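PDB 5T8V: putative uncharacterized protein from Chaetomium thermophilum, which probably acts as a cohesin loader that binds chromatin, this chain being the HEAT-repeat C-terminal part of the longer protein Scc2. Local coordinates for residues 29-34 against 50-55; 430-435 against 604-609; 705-710 against 741-746. All coordinates share one frame; numbering follows the deposited sequence.

Contact 1: residues 29-34 against 50-55; sequences QAVDRA and TEATLA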
ATOM      1  N   GLN A  29     -52.445 -60.175  22.473  1.00 59.70           N
ATOM      2  CA  GLN A  29     -52.607 -61.251  23.444  1.00 63.04           C
ATOM      3  C   GLN A  29     -51.500 -61.236  24.492  1.00 62.87           C
ATOM      4  O   GLN A  29     -51.692 -61.778  25.586  1.00 67.32           O
ATOM      5  CB  GLN A  29     -52.668 -62.609  22.741  1.00 65.75           C
ATOM      6  CG  GLN A  29     -51.419 -63.011  21.978  1.00 65.97           C
ATOM      7  CD  GLN A  29     -51.687 -64.152  21.008  1.00 68.80           C
ATOM      8  OE1 GLN A  29     -52.812 -64.642  20.908  1.00 70.99           O
ATOM      9  NE2 GLN A  29     -50.655 -64.578  20.290  1.00 68.56           N
ATOM     10  N   ALA A  30     -50.355 -60.618  24.188  1.00 47.35           N
ATOM     11  CA  ALA A  30     -49.367 -60.356  25.230  1.00 43.84           C
ATOM     12  C   ALA A  30     -49.913 -59.373  26.258  1.00 41.31           C
ATOM     13  O   ALA A  30     -49.679 -59.529  27.462  1.00 41.70           O
ATOM     14  CB  ALA A  30     -48.073 -59.825  24.613  1.00 41.28           C
ATOM     15  N   VAL A  31     -50.649 -58.356  25.803  1.00 34.90           N
ATOM     16  CA  VAL A  31     -51.309 -57.442  26.731  1.00 34.72           C
ATOM     17  C   VAL A  31     -52.359 -58.188  27.544  1.00 37.37           C
ATOM     18  O   VAL A  31     -52.463 -58.010  28.765  1.00 37.97           O
ATOM     19  CB  VAL A  31     -51.920 -56.251  25.968  1.00 33.44           C
ATOM     20  CG1 VAL A  31     -52.739 -55.367  26.902  1.00 33.75           C
ATOM     21  CG2 VAL A  31     -50.826 -55.431  25.299  1.00 30.96           C
ATOM     22  N   ASP A  32     -53.157 -59.031  26.884  1.00 39.36           N
ATOM     23  CA  ASP A  32     -54.147 -59.826  27.605  1.00 42.22           C
ATOM     24  C   ASP A  32     -53.488 -60.643  28.708  1.00 43.34           C
ATOM     25  O   ASP A  32     -53.959 -60.662  29.851  1.00 44.75           O
ATOM     26  CB  ASP A  32     -54.899 -60.742  26.637  1.00 44.19           C
ATOM     27  CG  ASP A  32     -55.963 -60.012  25.846  1.00 44.12           C
ATOM     28  OD1 ASP A  32     -56.654 -59.150  26.429  1.00 44.07           O
ATOM     29  OD2 ASP A  32     -56.111 -60.302  24.641  1.00 44.30           O
ATOM     30  N   ARG A  33     -52.390 -61.327  28.381  1.00 61.52           N
ATOM     31  CA  ARG A  33     -51.680 -62.110  29.387  1.00 63.71           C
ATOM     32  C   ARG A  33     -51.147 -61.217  30.499  1.00 62.18           C
ATOM     33  O   ARG A  33     -51.152 -61.605  31.673  1.00 62.89           O
ATOM     34  CB  ARG A  33     -50.538 -62.884  28.733  1.00 65.35           C
ATOM     35  CG  ARG A  33     -49.874 -63.904  29.643  1.00 69.25           C
ATOM     36  CD  ARG A  33     -48.447 -64.173  29.208  1.00 70.10           C
ATOM     37  NE  ARG A  33     -48.330 -64.280  27.755  1.00 71.06           N
ATOM     38  CZ  ARG A  33     -47.175 -64.342  27.100  1.00 70.54           C
ATOM     39  NH1 ARG A  33     -46.025 -64.306  27.761  1.00 69.89           N
ATOM     40  NH2 ARG A  33     -47.171 -64.436  25.777  1.00 70.12           N
ATOM     41  N   ALA A  34     -50.680 -60.018  30.150  1.00 56.59           N
ATOM     42  CA  ALA A  34     -50.150 -59.105  31.153  1.00 55.41           C
ATOM     43  C   ALA A  34     -51.239 -58.535  32.053  1.00 56.71           C
ATOM     44  O   ALA A  34     -50.926 -58.052  33.144  1.00 57.83           O
ATOM     45  CB  ALA A  34     -49.388 -57.965  30.477  1.00 52.16           C
ATOM     46  N   THR A  50     -56.377 -52.805  35.000  1.00 75.71           N
ATOM     47  CA  THR A  50     -57.183 -52.613  33.805  1.00 73.43           C
ATOM     48  C   THR A  50     -56.373 -52.166  32.598  1.00 69.48           C
ATOM     49  O   THR A  50     -56.803 -52.415  31.466  1.00 69.51           O
ATOM     50  CB  THR A  50     -58.295 -51.580  34.061  1.00 73.67           C
ATOM     51  OG1 THR A  50     -59.199 -51.560  32.949  1.00 73.63           O
ATOM     52  CG2 THR A  50     -57.715 -50.181  34.268  1.00 71.25           C
ATOM     53  N   GLU A  51     -55.222 -51.530  32.802  1.00 62.00           N
ATOM     54  CA  GLU A  51     -54.369 -51.059  31.721  1.00 57.86           C
ATOM     55  C   GLU A  51     -53.075 -51.862  31.676  1.00 53.03           C
ATOM     56  O   GLU A  51     -52.631 -52.423  32.682  1.00 52.11           O
ATOM     57  CB  GLU A  51     -54.045 -49.571  31.886  1.00 58.53           C
ATOM     58  CG  GLU A  51     -55.138 -48.634  31.400  1.00 60.97           C
ATOM     59  CD  GLU A  51     -54.782 -47.173  31.603  1.00 61.50           C
ATOM     60  OE1 GLU A  51     -55.657 -46.402  32.052  1.00 63.04           O
ATOM     61  OE2 GLU A  51     -53.624 -46.798  31.321  1.00 60.28           O
ATOM     62  N   ALA A  52     -52.475 -51.907  30.488  1.00 47.23           N
ATOM     63  CA  ALA A  52     -51.199 -52.579  30.278  1.00 44.97           C
ATOM     64  C   ALA A  52     -50.676 -52.223  28.893  1.00 42.75           C
ATOM     65  O   ALA A  52     -51.363 -52.444  27.889  1.00 43.38           O
ATOM     66  CB  ALA A  52     -51.344 -54.093  30.433  1.00 46.57           C
ATOM     67  N   THR A  53     -49.469 -51.672  28.824  1.00 37.48           N
ATOM     68  CA  THR A  53     -48.976 -51.056  27.603  1.00 34.59           C
ATOM     69  C   THR A  53     -47.992 -51.978  26.889  1.00 33.47           C
ATOM     70  O   THR A  53     -47.662 -53.067  27.357  1.00 34.52           O
ATOM     71  CB  THR A  53     -48.326 -49.708  27.919  1.00 33.20           C
ATOM     72  OG1 THR A  53     -47.228 -49.906  28.817  1.00 33.59           O
ATOM     73  CG2 THR A  53     -49.338 -48.767  28.556  1.00 33.67           C
ATOM     74  N   LEU A  54     -47.529 -51.533  25.724  1.00 32.94           N
ATOM     75  CA  LEU A  54     -46.525 -52.258  24.960  1.00 31.13           C
ATOM     76  C   LEU A  54     -45.140 -51.733  25.311  1.00 29.62           C
ATOM     77  O   LEU A  54     -44.941 -50.525  25.465  1.00 29.42           O
ATOM     78  CB  LEU A  54     -46.780 -52.110  23.457  1.00 30.58           C
ATOM     79  CG  LEU A  54     -48.111 -52.663  22.934  1.00 31.91           C
ATOM     80  CD1 LEU A  54     -48.316 -52.275  21.481  1.00 31.21           C
ATOM     81  CD2 LEU A  54     -48.175 -54.175  23.086  1.00 33.76           C
ATOM     82  N   ALA A  55     -44.186 -52.648  25.444  1.00 24.24           N
ATOM     83  CA  ALA A  55     -42.830 -52.261  25.799  1.00 23.48           C
ATOM     84  C   ALA A  55     -42.136 -51.589  24.616  1.00 22.97           C
ATOM     85  O   ALA A  55     -42.571 -51.682  23.466  1.00 22.14           O
ATOM     86  CB  ALA A  55     -42.029 -53.475  26.262  1.00 24.35           C
TER

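Contact 2: residues 430-435 against 604-609; sequences LLMLMM and SQFCEA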
ATOM      1  N   LEU A 430     -24.331 -12.522  -3.191  1.00 11.43           N
ATOM      2  CA  LEU A 430     -25.172 -11.405  -2.772  1.00 12.19           C
ATOM      3  C   LEU A 430     -24.430 -10.495  -1.802  1.00 13.77           C
ATOM      4  O   LEU A 430     -24.548  -9.264  -1.877  1.00 15.10           O
ATOM      5  CB  LEU A 430     -26.463 -11.930  -2.148  1.00 11.89           C
ATOM      6  CG  LEU A 430     -27.306 -12.816  -3.067  1.00 11.50           C
ATOM      7  CD1 LEU A 430     -28.534 -13.307  -2.335  1.00 13.27           C
ATOM      8  CD2 LEU A 430     -27.705 -12.080  -4.332  1.00 11.36           C
ATOM      9  N   LEU A 431     -23.653 -11.078  -0.889  1.00 23.18           N
ATOM     10  CA  LEU A 431     -22.852 -10.260   0.013  1.00 25.29           C
ATOM     11  C   LEU A 431     -21.895  -9.371  -0.771  1.00 26.35           C
ATOM     12  O   LEU A 431     -21.763  -8.175  -0.482  1.00 30.32           O
ATOM     13  CB  LEU A 431     -22.090 -11.161   0.985  1.00 26.76           C
ATOM     14  CG  LEU A 431     -21.723 -10.554   2.341  1.00 31.41           C
ATOM     15  CD1 LEU A 431     -21.410 -11.651   3.340  1.00 32.72           C
ATOM     16  CD2 LEU A 431     -20.545  -9.618   2.216  1.00 33.84           C
ATOM     17  N   MET A 432     -21.238  -9.933  -1.786  1.00 16.22           N
ATOM     18  CA  MET A 432     -20.296  -9.162  -2.589  1.00 16.12           C
ATOM     19  C   MET A 432     -21.003  -8.031  -3.324  1.00 16.78           C
ATOM     20  O   MET A 432     -20.556  -6.878  -3.289  1.00 18.07           O
ATOM     21  CB  MET A 432     -19.575 -10.089  -3.569  1.00 15.16           C
ATOM     22  CG  MET A 432     -18.658  -9.376  -4.548  1.00 17.51           C
ATOM     23  SD  MET A 432     -19.516  -8.815  -6.032  1.00 19.29           S
ATOM     24  CE  MET A 432     -19.867 -10.378  -6.835  1.00 18.23           C
ATOM     25  N   LEU A 433     -22.107  -8.341  -4.009  1.00 13.57           N
ATOM     26  CA  LEU A 433     -22.870  -7.293  -4.680  1.00 14.47           C
ATOM     27  C   LEU A 433     -23.234  -6.179  -3.710  1.00 15.60           C
ATOM     28  O   LEU A 433     -23.159  -4.991  -4.051  1.00 16.81           O
ATOM     29  CB  LEU A 433     -24.133  -7.881  -5.309  1.00 13.99           C
ATOM     30  CG  LEU A 433     -23.924  -8.924  -6.409  1.00 14.89           C
ATOM     31  CD1 LEU A 433     -25.260  -9.512  -6.843  1.00 14.62           C
ATOM     32  CD2 LEU A 433     -23.184  -8.328  -7.602  1.00 13.77           C
ATOM     33  N   MET A 434     -23.613  -6.545  -2.485  1.00 21.37           N
ATOM     34  CA  MET A 434     -24.008  -5.539  -1.508  1.00 23.89           C
ATOM     35  C   MET A 434     -22.825  -4.674  -1.090  1.00 25.68           C
ATOM     36  O   MET A 434     -22.966  -3.454  -0.941  1.00 27.61           O
ATOM     37  CB  MET A 434     -24.635  -6.219  -0.297  1.00 24.71           C
ATOM     38  CG  MET A 434     -25.214  -5.250   0.717  1.00 27.60           C
ATOM     39  SD  MET A 434     -26.342  -6.051   1.862  1.00 28.85           S
ATOM     40  CE  MET A 434     -27.707  -6.447   0.767  1.00 28.53           C
ATOM     41  N   MET A 435     -21.652  -5.281  -0.894  1.00 24.48           N
ATOM     42  CA  MET A 435     -20.492  -4.499  -0.475  1.00 25.70           C
ATOM     43  C   MET A 435     -20.012  -3.580  -1.591  1.00 25.56           C
ATOM     44  O   MET A 435     -19.706  -2.407  -1.345  1.00 27.32           O
ATOM     45  CB  MET A 435     -19.367  -5.427  -0.017  1.00 25.09           C
ATOM     46  CG  MET A 435     -19.732  -6.269   1.190  1.00 25.63           C
ATOM     47  SD  MET A 435     -20.323  -5.286   2.581  1.00 29.03           S
ATOM     48  CE  MET A 435     -21.414  -6.459   3.381  1.00 28.51           C
ATOM     49  N   SER A 604     -19.338 -18.354 -12.305  1.00 12.69           N
ATOM     50  CA  SER A 604     -20.410 -17.812 -11.489  1.00 13.05           C
ATOM     51  C   SER A 604     -20.267 -16.299 -11.379  1.00 13.71           C
ATOM     52  O   SER A 604     -19.189 -15.736 -11.576  1.00 13.71           O
ATOM     53  CB  SER A 604     -20.405 -18.437 -10.094  1.00 12.61           C
ATOM     54  OG  SER A 604     -19.332 -17.939  -9.309  1.00 12.49           O
ATOM     55  N   GLN A 605     -21.380 -15.639 -11.060  1.00 24.68           N
ATOM     56  CA  GLN A 605     -21.364 -14.185 -10.952  1.00 15.75           C
ATOM     57  C   GLN A 605     -20.440 -13.719  -9.836  1.00 15.40           C
ATOM     58  O   GLN A 605     -19.904 -12.607  -9.895  1.00 17.57           O
ATOM     59  CB  GLN A 605     -22.784 -13.664 -10.727  1.00 16.66           C
ATOM     60  CG  GLN A 605     -22.890 -12.154 -10.739  1.00 19.30           C
ATOM     61  CD  GLN A 605     -24.295 -11.662 -10.461  1.00 19.85           C
ATOM     62  OE1 GLN A 605     -25.245 -12.448 -10.396  1.00 18.81           O
ATOM     63  NE2 GLN A 605     -24.436 -10.350 -10.291  1.00 21.27           N
ATOM     64  N   PHE A 606     -20.229 -14.553  -8.817  1.00 17.04           N
ATOM     65  CA  PHE A 606     -19.337 -14.184  -7.722  1.00 17.18           C
ATOM     66  C   PHE A 606     -17.887 -14.117  -8.192  1.00 16.74           C
ATOM     67  O   PHE A 606     -17.236 -13.070  -8.096  1.00 16.70           O
ATOM     68  CB  PHE A 606     -19.489 -15.180  -6.570  1.00 14.05           C
ATOM     69  CG  PHE A 606     -18.452 -15.031  -5.496  1.00 16.79           C
ATOM     70  CD1 PHE A 606     -18.378 -13.875  -4.738  1.00 17.33           C
ATOM     71  CD2 PHE A 606     -17.557 -16.053  -5.236  1.00 16.57           C
ATOM     72  CE1 PHE A 606     -17.427 -13.739  -3.748  1.00 14.09           C
ATOM     73  CE2 PHE A 606     -16.602 -15.922  -4.246  1.00 17.29           C
ATOM     74  CZ  PHE A 606     -16.538 -14.764  -3.500  1.00 18.45           C
ATOM     75  N   CYS A 607     -17.362 -15.230  -8.709  1.00 19.17           N
ATOM     76  CA  CYS A 607     -15.958 -15.271  -9.103  1.00 18.63           C
ATOM     77  C   CYS A 607     -15.679 -14.342 -10.277  1.00 18.00           C
ATOM     78  O   CYS A 607     -14.608 -13.727 -10.344  1.00 17.86           O
ATOM     79  CB  CYS A 607     -15.552 -16.701  -9.450  1.00 19.50           C
ATOM     80  SG  CYS A 607     -15.443 -17.793  -8.021  1.00 20.89           S
ATOM     81  N   GLU A 608     -16.623 -14.227 -11.212  1.00 13.64           N
ATOM     82  CA  GLU A 608     -16.424 -13.357 -12.363  1.00 14.37           C
ATOM     83  C   GLU A 608     -16.225 -11.901 -11.966  1.00 15.14           C
ATOM     84  O   GLU A 608     -15.776 -11.108 -12.800  1.00 15.82           O
ATOM     85  CB  GLU A 608     -17.608 -13.480 -13.325  1.00 20.01           C
ATOM     86  CG  GLU A 608     -17.611 -14.765 -14.147  1.00 20.18           C
ATOM     87  CD  GLU A 608     -18.718 -14.796 -15.192  1.00 22.36           C
ATOM     88  OE1 GLU A 608     -19.641 -13.953 -15.118  1.00 23.90           O
ATOM     89  OE2 GLU A 608     -18.666 -15.663 -16.094  1.00 22.60           O
ATOM     90  N   ALA A 609     -16.543 -11.528 -10.726  1.00 15.16           N
ATOM     91  CA  ALA A 609     -16.332 -10.165 -10.256  1.00 15.97           C
ATOM     92  C   ALA A 609     -14.896  -9.899  -9.823  1.00 15.49           C
ATOM     93  O   ALA A 609     -14.541  -8.733  -9.606  1.00 16.23           O
ATOM     94  CB  ALA A 609     -17.276  -9.864  -9.093  1.00 16.32           C
TER

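Contact 3: residues 705-710 against 741-746; sequences VRKRAM and EESVRD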
ATOM      1  N   VAL A 705      10.877   6.309   4.158  1.00 59.91           N
ATOM      2  CA  VAL A 705      10.641   5.619   2.895  1.00 57.66           C
ATOM      3  C   VAL A 705      11.937   5.499   2.106  1.00 56.26           C
ATOM      4  O   VAL A 705      12.163   4.499   1.414  1.00 56.62           O
ATOM      5  CB  VAL A 705       9.541   6.344   2.091  1.00 59.03           C
ATOM      6  CG1 VAL A 705       9.966   7.759   1.736  1.00 61.48           C
ATOM      7  CG2 VAL A 705       9.185   5.559   0.841  1.00 57.85           C
ATOM      8  N   ARG A 706      12.809   6.505   2.194  1.00 67.94           N
ATOM      9  CA  ARG A 706      14.111   6.413   1.539  1.00 67.49           C
ATOM     10  C   ARG A 706      14.932   5.275   2.130  1.00 65.98           C
ATOM     11  O   ARG A 706      15.476   4.438   1.399  1.00 64.45           O
ATOM     12  CB  ARG A 706      14.860   7.741   1.668  1.00 70.33           C
ATOM     13  CG  ARG A 706      14.308   8.855   0.791  1.00 71.88           C
ATOM     14  CD  ARG A 706      15.130  10.131   0.916  1.00 75.00           C
ATOM     15  NE  ARG A 706      14.964  10.775   2.216  1.00 79.26           N
ATOM     16  CZ  ARG A 706      15.485  11.954   2.542  1.00 81.15           C
ATOM     17  NH1 ARG A 706      16.211  12.634   1.662  1.00 81.10           N
ATOM     18  NH2 ARG A 706      15.279  12.458   3.750  1.00 83.68           N
ATOM     19  N   LYS A 707      15.025   5.225   3.461  1.00 57.35           N
ATOM     20  CA  LYS A 707      15.779   4.165   4.123  1.00 56.21           C
ATOM     21  C   LYS A 707      15.266   2.791   3.707  1.00 52.94           C
ATOM     22  O   LYS A 707      16.051   1.898   3.361  1.00 51.59           O
ATOM     23  CB  LYS A 707      15.698   4.346   5.640  1.00 59.22           C
ATOM     24  CG  LYS A 707      16.305   5.661   6.129  1.00 61.99           C
ATOM     25  CD  LYS A 707      15.826   6.047   7.525  1.00 65.40           C
ATOM     26  CE  LYS A 707      16.528   5.253   8.616  1.00 66.77           C
ATOM     27  NZ  LYS A 707      16.200   5.774   9.974  1.00 69.86           N
ATOM     28  N   ARG A 708      13.944   2.606   3.719  1.00 52.09           N
ATOM     29  CA  ARG A 708      13.376   1.330   3.296  1.00 50.37           C
ATOM     30  C   ARG A 708      13.745   1.021   1.850  1.00 48.14           C
ATOM     31  O   ARG A 708      14.173  -0.096   1.525  1.00 47.28           O
ATOM     32  CB  ARG A 708      11.858   1.350   3.472  1.00 50.41           C
ATOM     33  CG  ARG A 708      11.178   0.068   3.022  1.00 49.68           C
ATOM     34  CD  ARG A 708       9.763  -0.039   3.562  1.00 49.62           C
ATOM     35  NE  ARG A 708       9.182  -1.352   3.291  1.00 47.98           N
ATOM     36  CZ  ARG A 708       8.035  -1.786   3.804  1.00 47.35           C
ATOM     37  NH1 ARG A 708       7.333  -1.015   4.624  1.00 48.19           N
ATOM     38  NH2 ARG A 708       7.591  -2.998   3.498  1.00 45.97           N
ATOM     39  N   ALA A 709      13.592   2.008   0.964  1.00 40.00           N
ATOM     40  CA  ALA A 709      13.872   1.790  -0.450  1.00 38.44           C
ATOM     41  C   ALA A 709      15.324   1.394  -0.686  1.00 39.12           C
ATOM     42  O   ALA A 709      15.610   0.594  -1.584  1.00 37.82           O
ATOM     43  CB  ALA A 709      13.528   3.044  -1.253  1.00 38.21           C
ATOM     44  N   MET A 710      16.256   1.939   0.098  1.00 54.83           N
ATOM     45  CA  MET A 710      17.660   1.607  -0.107  1.00 55.65           C
ATOM     46  C   MET A 710      18.072   0.322   0.599  1.00 57.37           C
ATOM     47  O   MET A 710      19.049  -0.309   0.181  1.00 57.63           O
ATOM     48  CB  MET A 710      18.554   2.769   0.336  1.00 57.13           C
ATOM     49  CG  MET A 710      18.401   3.208   1.775  1.00 59.70           C
ATOM     50  SD  MET A 710      19.427   4.650   2.143  1.00 61.69           S
ATOM     51  CE  MET A 710      18.698   5.898   1.081  1.00 61.07           C
ATOM     52  N   GLU A 741      18.959  14.275   6.332  1.00 82.95           N
ATOM     53  CA  GLU A 741      18.875  13.487   7.554  1.00 83.32           C
ATOM     54  C   GLU A 741      20.195  12.764   7.807  1.00 81.92           C
ATOM     55  O   GLU A 741      20.958  12.476   6.883  1.00 80.82           O
ATOM     56  CB  GLU A 741      17.726  12.481   7.457  1.00 81.74           C
ATOM     57  CG  GLU A 741      17.164  12.044   8.799  1.00 84.76           C
ATOM     58  CD  GLU A 741      16.317  13.121   9.453  1.00 88.77           C
ATOM     59  OE1 GLU A 741      16.184  14.215   8.865  1.00 89.58           O
ATOM     60  OE2 GLU A 741      15.780  12.872  10.555  1.00 91.43           O
ATOM     61  N   GLU A 742      20.463  12.473   9.080  1.00 97.65           N
ATOM     62  CA  GLU A 742      21.732  11.875   9.486  1.00 97.98           C
ATOM     63  C   GLU A 742      21.673  10.348   9.479  1.00 95.17           C
ATOM     64  O   GLU A 742      22.557   9.688   8.919  1.00 92.87           O
ATOM     65  CB  GLU A 742      22.119  12.384  10.880  1.00102.84           C
ATOM     66  CG  GLU A 742      23.510  11.969  11.346  1.00104.02           C
ATOM     67  CD  GLU A 742      24.617  12.631  10.549  1.00103.56           C
ATOM     68  OE1 GLU A 742      24.329  13.605   9.821  1.00103.39           O
ATOM     69  OE2 GLU A 742      25.777  12.178  10.650  1.00104.02           O
ATOM     70  N   SER A 743      20.640   9.778  10.104  1.00 82.30           N
ATOM     71  CA  SER A 743      20.505   8.325  10.151  1.00 80.28           C
ATOM     72  C   SER A 743      20.561   7.719   8.755  1.00 76.54           C
ATOM     73  O   SER A 743      21.103   6.623   8.564  1.00 75.23           O
ATOM     74  CB  SER A 743      19.197   7.948  10.848  1.00 80.47           C
ATOM     75  OG  SER A 743      18.087   8.577  10.228  1.00 79.03           O
ATOM     76  N   VAL A 744      20.011   8.422   7.763  1.00 78.81           N
ATOM     77  CA  VAL A 744      20.036   7.908   6.400  1.00 75.22           C
ATOM     78  C   VAL A 744      21.454   7.922   5.847  1.00 74.31           C
ATOM     79  O   VAL A 744      21.831   7.038   5.069  1.00 71.50           O
ATOM     80  CB  VAL A 744      19.074   8.712   5.507  1.00 74.34           C
ATOM     81  CG1 VAL A 744      19.572  10.130   5.320  1.00 75.80           C
ATOM     82  CG2 VAL A 744      18.888   8.021   4.166  1.00 70.99           C
ATOM     83  N   ARG A 745      22.261   8.918   6.221  1.00 68.72           N
ATOM     84  CA  ARG A 745      23.671   8.902   5.843  1.00 68.07           C
ATOM     85  C   ARG A 745      24.375   7.709   6.470  1.00 68.47           C
ATOM     86  O   ARG A 745      25.125   6.989   5.799  1.00 66.75           O
ATOM     87  CB  ARG A 745      24.360  10.199   6.268  1.00 70.60           C
ATOM     88  CG  ARG A 745      23.766  11.467   5.693  1.00 70.09           C
ATOM     89  CD  ARG A 745      24.521  12.682   6.213  1.00 72.43           C
ATOM     90  NE  ARG A 745      23.661  13.849   6.388  1.00 74.28           N
ATOM     91  CZ  ARG A 745      24.038  14.969   6.997  1.00 77.40           C
ATOM     92  NH1 ARG A 745      25.263  15.081   7.494  1.00 78.89           N
ATOM     93  NH2 ARG A 745      23.188  15.981   7.111  1.00 79.47           N
ATOM     94  N   ASP A 746      24.153   7.490   7.769  1.00 86.67           N
ATOM     95  CA  ASP A 746      24.741   6.331   8.430  1.00 87.91           C
ATOM     96  C   ASP A 746      24.369   5.042   7.708  1.00 84.06           C
ATOM     97  O   ASP A 746      25.216   4.162   7.509  1.00 83.01           O
ATOM     98  CB  ASP A 746      24.292   6.278   9.892  1.00 92.23           C
ATOM     99  CG  ASP A 746      24.685   7.519  10.670  1.00 96.26           C
ATOM    100  OD1 ASP A 746      25.707   8.144  10.318  1.00 97.14           O
ATOM    101  OD2 ASP A 746      23.971   7.870  11.633  1.00 98.96           O
TER

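Contact 1: residues 29-34 against 50-55
Around Val31 and Ala52 the helix segment 29-34 runs roughly antiparallel to the short strand 52-54, their axes 8.2 Å apart at 146°. The CA atoms of Val31 and Ala52 mark the closest backbone approach, at 6.0 Å. Val31 carries the contact with both methyls. CG1 stands anti to the backbone N (chi1 174°) and lies against Ala52, 3.4 Å from its carbonyl O and 4.0 Å from its CB. The other branch, CG2, meets Leu54 CD2 at 3.7 Å, the two side chains crossing at about a right angle. One turn further along the helix, Ala34 CB faces Ala52 CB at 4.3 Å, so the small side chain of Ala52 sits against both helix residues. No hydrogen bond links the segments. An alanine in place of this valine would probably leave a gap beside Leu54 CD2 and the Ala52 carbonyl, since both methyls that meet them would be gone. Strand 44-46 also touches Val31 and Ala34 through Ala44, while Tyr85 of helix 81-96 reaches Val31. The arrangement is a small antiparallel beta-hairpin, strands 44-46 and 52-54, packed by apolar side chains against the C-terminal part of helix 9-36 in an otherwise almost wholly helical protein.

Contact 2: residues 430-435 against 604-609
Met432 and Phe606 come closest along the backbone, CA to CA 7.2 Å, where one face of the helix segment 430-435 meets segment 604-609, in the connection between helix 590-602 and helix 610-619; residues 605-609 have helical backbone angles. Met432 makes most of the contacts. Its CG is anti to the backbone N (chi1 175°), and the bends at chi2 and chi3 bring SD and CE up against Ala609 CB, with CE 3.5 Å from it. The same CE lies 3.9 Å from Phe606 CA and also approaches the Gln605 carbonyl O at 3.8 Å. Nearer the helix, Met432 CB stands at the edge of the Phe606 ring, close to its plane, 4.1 Å from CD1. Within the curved array of HEAT-repeat helices, the contact ties helix 423-440 to a linker far along the sequence. Met459 and Ile463 of helix 446-474 touch Met432 and Phe606 respectively, while Arg429 and Glu425 also touch the phenylalanine. On the exposed side the extended Gln605 crosses Leu433 at about a right angle, its amide NE2 set against both leucine methyls, 3.6 Å from CD1 and from CD2, a van der Waals contact without a hydrogen bond.

Contact 3: residues 705-710 against 741-746
Lys707 and Met710 reach Val744 through different first torsions: Lys707 CG is anti to its carbonyl carbon (chi1 -62°), whereas Met710 CG sits between the backbone N and the carbonyl carbon (chi1 58°). They join helices 703-719 and 742-755, neighbours in the HEAT-repeat array, whose segments run nearly parallel, 10° apart with axes 10.2 Å from each other. Val744 CG2 is the shared apolar target. Met710 CE touches it at 3.7 Å and Met710 SD at 4.0 Å, the methionine crossing the valine at about a right angle, and Lys707 CG meets it at 4.0 Å. Leu747 continues this apolar seam, touching both Lys707 and Met710. The bend of the lysine at chi3 sets CE near the OG of Ser743, which is partly exposed, and NZ beyond it gives OG a weak hydrogen bond of 3.4 Å. Arg706 is directed mainly at Asp739, to which its NH1 makes a salt bridge, and its NE makes a weak hydrogen bond to Gly702 O. Glu741 OE1 is 5.5 Å from Arg706 NH2, too far for an ion pair, although the opposite charge may add some attraction. Across the contact the same Arg706 NH2 comes nearest to Glu741 at CB, 4.4 Å away.

Overall arrangement
The three contacts follow one another along the chain and share no helix or strand. Contact 1 lies farthest out, its centre about 81 Å from the centre of the chain, yet its touching residues are all buried and wholly apolar in their side-chain meetings; it alone involves a strand. Contacts 2 and 3 lie nearer the middle, their centres about 24 and 20 Å from it, and are both partly buried, each with a methionine inside and a polar group at the more exposed side. Contact 2 has no hydrogen bond between helix and connection, whereas contact 3, between two helices, adds a weak one. The two remain about 26 Å apart at their nearest atoms.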